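Local coordinates for putative exported protein (Aeromonas hydrophila subsp. hydrophila, PDB 4PJ2) that probably inhibits i-type lysozyme in the periplasm and binds a magnesium ion, at residues 55-67 with 77-91. Residues are numbered along the deposited sequence; the frame is centred on the assembly and turned at random. Where two conformers were deposited one is given.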
# COMPACT_ATOMS: atom_id res chain seq x y z
N LEU A 55 0.77 11.82 8.32
CA LEU A 55 -0.18 11.62 7.24
C LEU A 55 -0.64 10.17 7.22
O LEU A 55 0.08 9.28 7.65
CB LEU A 55 0.45 11.94 5.89
CG LEU A 55 0.46 13.41 5.50
CD1 LEU A 55 1.52 14.18 6.23
CD2 LEU A 55 0.64 13.56 4.02
N PRO A 56 -1.82 9.92 6.67
CA PRO A 56 -2.26 8.55 6.46
C PRO A 56 -1.43 7.85 5.40
O PRO A 56 -0.91 8.50 4.48
CB PRO A 56 -3.72 8.70 5.99
CG PRO A 56 -3.84 10.05 5.55
CD PRO A 56 -2.81 10.89 6.20
N ARG A 57 -1.31 6.53 5.52
CA ARG A 57 -0.74 5.74 4.45
C ARG A 57 -1.61 4.58 4.12
O ARG A 57 -2.01 3.79 4.96
CB ARG A 57 0.67 5.24 4.71
CG ARG A 57 0.78 4.44 5.94
CD ARG A 57 2.16 3.75 6.16
NE ARG A 57 2.09 3.12 7.47
CZ ARG A 57 1.80 1.85 7.72
NH1 ARG A 57 1.63 0.98 6.74
NH2 ARG A 57 1.71 1.44 8.97
N ASP A 58 -1.88 4.49 2.83
CA ASP A 58 -2.66 3.39 2.30
C ASP A 58 -1.72 2.38 1.69
O ASP A 58 -1.57 2.28 0.45
CB ASP A 58 -3.67 3.88 1.28
CG ASP A 58 -4.49 2.75 0.74
OD1 ASP A 58 -4.57 1.70 1.41
OD2 ASP A 58 -5.05 2.92 -0.35
N GLY A 59 -1.05 1.66 2.56
CA GLY A 59 -0.11 0.64 2.18
C GLY A 59 1.19 0.87 2.90
O GLY A 59 1.21 1.48 3.97
N SER A 60 2.26 0.38 2.31
CA SER A 60 3.61 0.49 2.85
C SER A 60 4.42 1.51 2.07
O SER A 60 4.28 1.63 0.85
CB SER A 60 4.31 -0.86 2.73
OG SER A 60 3.47 -1.92 3.15
N ILE A 61 5.31 2.23 2.74
CA ILE A 61 6.17 3.16 2.04
C ILE A 61 7.10 2.36 1.17
O ILE A 61 7.77 1.42 1.63
CB ILE A 61 6.96 4.01 3.01
CG1 ILE A 61 6.02 4.90 3.83
CG2 ILE A 61 7.99 4.85 2.26
CD1 ILE A 61 6.71 5.81 4.82
N LYS A 62 7.14 2.73 -0.11
CA LYS A 62 7.89 2.02 -1.12
C LYS A 62 9.22 2.72 -1.39
O LYS A 62 10.24 2.07 -1.56
CB LYS A 62 7.06 1.96 -2.40
CG LYS A 62 7.74 1.21 -3.54
CD LYS A 62 7.06 1.46 -4.88
CE LYS A 62 7.89 0.93 -6.06
NZ LYS A 62 7.47 1.54 -7.34
N GLU A 63 9.20 4.05 -1.45
CA GLU A 63 10.41 4.81 -1.75
C GLU A 63 10.22 6.28 -1.44
O GLU A 63 9.09 6.78 -1.37
CB GLU A 63 10.82 4.62 -3.21
CG GLU A 63 9.94 5.33 -4.20
CD GLU A 63 10.43 5.17 -5.63
OE1 GLU A 63 9.58 4.92 -6.51
OE2 GLU A 63 11.65 5.31 -5.89
N LEU A 64 11.35 6.97 -1.26
CA LEU A 64 11.38 8.41 -1.09
C LEU A 64 12.10 8.97 -2.31
O LEU A 64 13.11 8.41 -2.75
CB LEU A 64 12.18 8.80 0.15
CG LEU A 64 11.73 8.14 1.45
CD1 LEU A 64 12.59 8.67 2.59
CD2 LEU A 64 10.25 8.37 1.74
N LYS A 65 11.59 10.08 -2.83
CA LYS A 65 12.25 10.78 -3.93
C LYS A 65 12.46 12.24 -3.56
O LYS A 65 11.65 12.83 -2.86
CB LYS A 65 11.41 10.70 -5.20
CG LYS A 65 11.08 9.31 -5.68
CD LYS A 65 10.15 9.39 -6.89
CE LYS A 65 9.83 8.03 -7.47
NZ LYS A 65 10.96 7.47 -8.26
N LEU A 66 13.56 12.80 -4.06
CA LEU A 66 13.86 14.22 -3.92
C LEU A 66 13.95 14.81 -5.32
O LEU A 66 14.89 14.52 -6.07
CB LEU A 66 15.19 14.45 -3.20
CG LEU A 66 15.23 14.09 -1.73
CD1 LEU A 66 16.64 14.28 -1.17
CD2 LEU A 66 14.23 14.94 -0.97
N LEU A 67 12.96 15.62 -5.68
CA LEU A 67 12.86 16.13 -7.04
C LEU A 67 12.18 17.48 -7.01
O LEU A 67 11.25 17.68 -6.23
CB LEU A 67 12.06 15.16 -7.91
CG LEU A 67 12.71 13.81 -8.22
CD1 LEU A 67 11.72 12.88 -8.90
CD2 LEU A 67 13.92 13.99 -9.11
N LEU A 77 10.13 16.75 -1.30
CA LEU A 77 10.15 15.36 -0.89
C LEU A 77 8.89 14.69 -1.36
O LEU A 77 7.80 15.21 -1.15
CB LEU A 77 10.22 15.28 0.63
CG LEU A 77 10.04 13.89 1.24
CD1 LEU A 77 11.18 12.94 0.91
CD2 LEU A 77 9.86 14.01 2.74
N ILE A 78 9.05 13.53 -1.98
CA ILE A 78 7.91 12.73 -2.40
C ILE A 78 7.98 11.40 -1.68
O ILE A 78 8.98 10.70 -1.74
CB ILE A 78 7.86 12.51 -3.93
CG1 ILE A 78 7.83 13.86 -4.64
CG2 ILE A 78 6.62 11.67 -4.28
CD1 ILE A 78 9.18 14.35 -5.15
N VAL A 79 6.91 11.07 -0.95
CA VAL A 79 6.80 9.80 -0.26
C VAL A 79 5.82 8.93 -1.04
O VAL A 79 4.66 9.30 -1.19
CB VAL A 79 6.33 9.96 1.20
CG1 VAL A 79 6.25 8.60 1.89
CG2 VAL A 79 7.27 10.88 1.97
N VAL A 80 6.30 7.80 -1.55
CA VAL A 80 5.50 6.91 -2.39
C VAL A 80 5.08 5.71 -1.58
O VAL A 80 5.89 5.09 -0.92
CB VAL A 80 6.27 6.43 -3.63
CG1 VAL A 80 5.36 5.57 -4.50
CG2 VAL A 80 6.82 7.61 -4.42
N VAL A 81 3.79 5.39 -1.65
CA VAL A 81 3.20 4.32 -0.86
C VAL A 81 2.51 3.32 -1.79
O VAL A 81 1.81 3.73 -2.70
CB VAL A 81 2.17 4.89 0.14
CG1 VAL A 81 1.45 3.79 0.93
CG2 VAL A 81 2.87 5.82 1.12
N GLU A 82 2.71 2.04 -1.52
CA GLU A 82 2.17 0.94 -2.33
C GLU A 82 1.07 0.22 -1.56
O GLU A 82 1.31 -0.27 -0.46
CB GLU A 82 3.31 -0.04 -2.67
CG GLU A 82 2.91 -1.40 -3.25
CD GLU A 82 4.10 -2.32 -3.50
OE1 GLU A 82 4.56 -2.99 -2.55
OE2 GLU A 82 4.58 -2.36 -4.65
N SER A 83 -0.12 0.11 -2.15
CA SER A 83 -1.23 -0.61 -1.54
C SER A 83 -0.87 -2.05 -1.27
O SER A 83 -0.18 -2.68 -2.09
CB SER A 83 -2.45 -0.59 -2.45
OG SER A 83 -3.46 -1.42 -1.88
N ALA A 84 -1.36 -2.58 -0.16
CA ALA A 84 -1.14 -3.97 0.22
C ALA A 84 -2.02 -4.93 -0.56
O ALA A 84 -1.78 -6.12 -0.50
CB ALA A 84 -1.40 -4.17 1.71
N GLY A 85 -3.05 -4.42 -1.25
CA GLY A 85 -3.92 -5.25 -2.06
C GLY A 85 -3.24 -5.71 -3.33
O GLY A 85 -2.17 -5.21 -3.69
N SER A 86 -3.86 -6.67 -4.01
CA SER A 86 -3.27 -7.30 -5.18
C SER A 86 -2.99 -6.30 -6.28
O SER A 86 -2.11 -6.54 -7.12
CB SER A 86 -4.20 -8.42 -5.72
OG SER A 86 -5.36 -7.85 -6.29
N GLY A 87 -3.75 -5.22 -6.33
CA GLY A 87 -3.61 -4.20 -7.35
C GLY A 87 -2.36 -3.35 -7.21
O GLY A 87 -1.94 -2.70 -8.17
N SER A 88 -1.77 -3.31 -6.01
CA SER A 88 -0.49 -2.65 -5.79
C SER A 88 -0.53 -1.18 -6.16
O SER A 88 0.48 -0.61 -6.58
CB SER A 88 0.61 -3.38 -6.57
OG SER A 88 0.75 -4.68 -6.02
N TYR A 89 -1.69 -0.55 -5.99
CA TYR A 89 -1.87 0.83 -6.42
C TYR A 89 -0.96 1.77 -5.65
O TYR A 89 -0.71 1.61 -4.44
CB TYR A 89 -3.32 1.27 -6.23
CG TYR A 89 -4.27 0.35 -6.95
CD1 TYR A 89 -4.33 0.33 -8.34
CD2 TYR A 89 -5.11 -0.52 -6.26
CE1 TYR A 89 -5.18 -0.52 -9.02
CE2 TYR A 89 -5.97 -1.37 -6.94
CZ TYR A 89 -5.99 -1.36 -8.33
OH TYR A 89 -6.80 -2.18 -9.08
N LEU A 90 -0.45 2.76 -6.36
CA LEU A 90 0.45 3.74 -5.76
C LEU A 90 -0.28 5.00 -5.37
O LEU A 90 -1.19 5.49 -6.02
CB LEU A 90 1.57 4.09 -6.75
CG LEU A 90 2.49 2.94 -7.16
CD1 LEU A 90 3.53 3.42 -8.17
CD2 LEU A 90 3.18 2.28 -5.99
N SER A 91 0.18 5.54 -4.24
CA SER A 91 -0.23 6.86 -3.79
C SER A 91 1.04 7.59 -3.41
O SER A 91 2.10 6.98 -3.25
CB SER A 91 -1.23 6.76 -2.63
OG SER A 91 -0.70 5.98 -1.56
O HOH W 1 -3.05 -0.95 1.56
O HOH W 2 -1.45 3.39 -2.16
O HOH W 3 -1.21 6.65 1.02
O HOH W 4 1.93 -2.77 0.88
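K62 and E63 sit together opposite V80, a classic beta bulge that shifts the antiparallel register of strands 60-67 and 76-82 by one residue. K62 N donates to V80 O at 2.8 Å, nearly straight at the hydrogen (172°), while V80 N turns to E63 O at 3.0 Å. On either side of the bulge, S60 pairs with E82 and K65 with I78, each through two backbone bonds. E63, its CG between backbone N and carbonyl carbon (chi1 73°), lies alongside V80, CG 3.9 Å from V80 CG2; its OE2 makes a weak salt bridge with K65 NZ. K62 extends across L90, its CD 4.1 Å from L90 CD2. On the other face, L64 runs beside V79, its CD2 3.9 Å from V79 CG2; V19 of strand 16-21 covers I61 and L64, giving the two-sheet packing of a beta sandwich. Strand 60-67 is outermost of the four in its sheet within the chain; the loop to 76-82 binds magnesium through D68, N70, D72 and Q74, joined by E76 at the start of that strand.

At the opposite end the chain passes from strand 49-57 into this sheet through D58 and G59. V81 CG1, anti to its backbone N (chi1 176°), is pressed to 3.4 Å from D58 O, and G59 CA approaches E82 O at 3.1 Å. Waters bridge the corner: one accepts from A84 N and donates to D58 OD1, another links E82 O with S60 OG, itself hydrogen-bonded to A27 O. R57 ties the turn down: NH1 donates to G59 O at 2.8 Å, from above the carbonyl plane, and NH2 forms a salt bridge with E25. Past E82, S83 OG accepts from G85 N in an ST turn, where the loop 83-89 bonds to the chain of another protein.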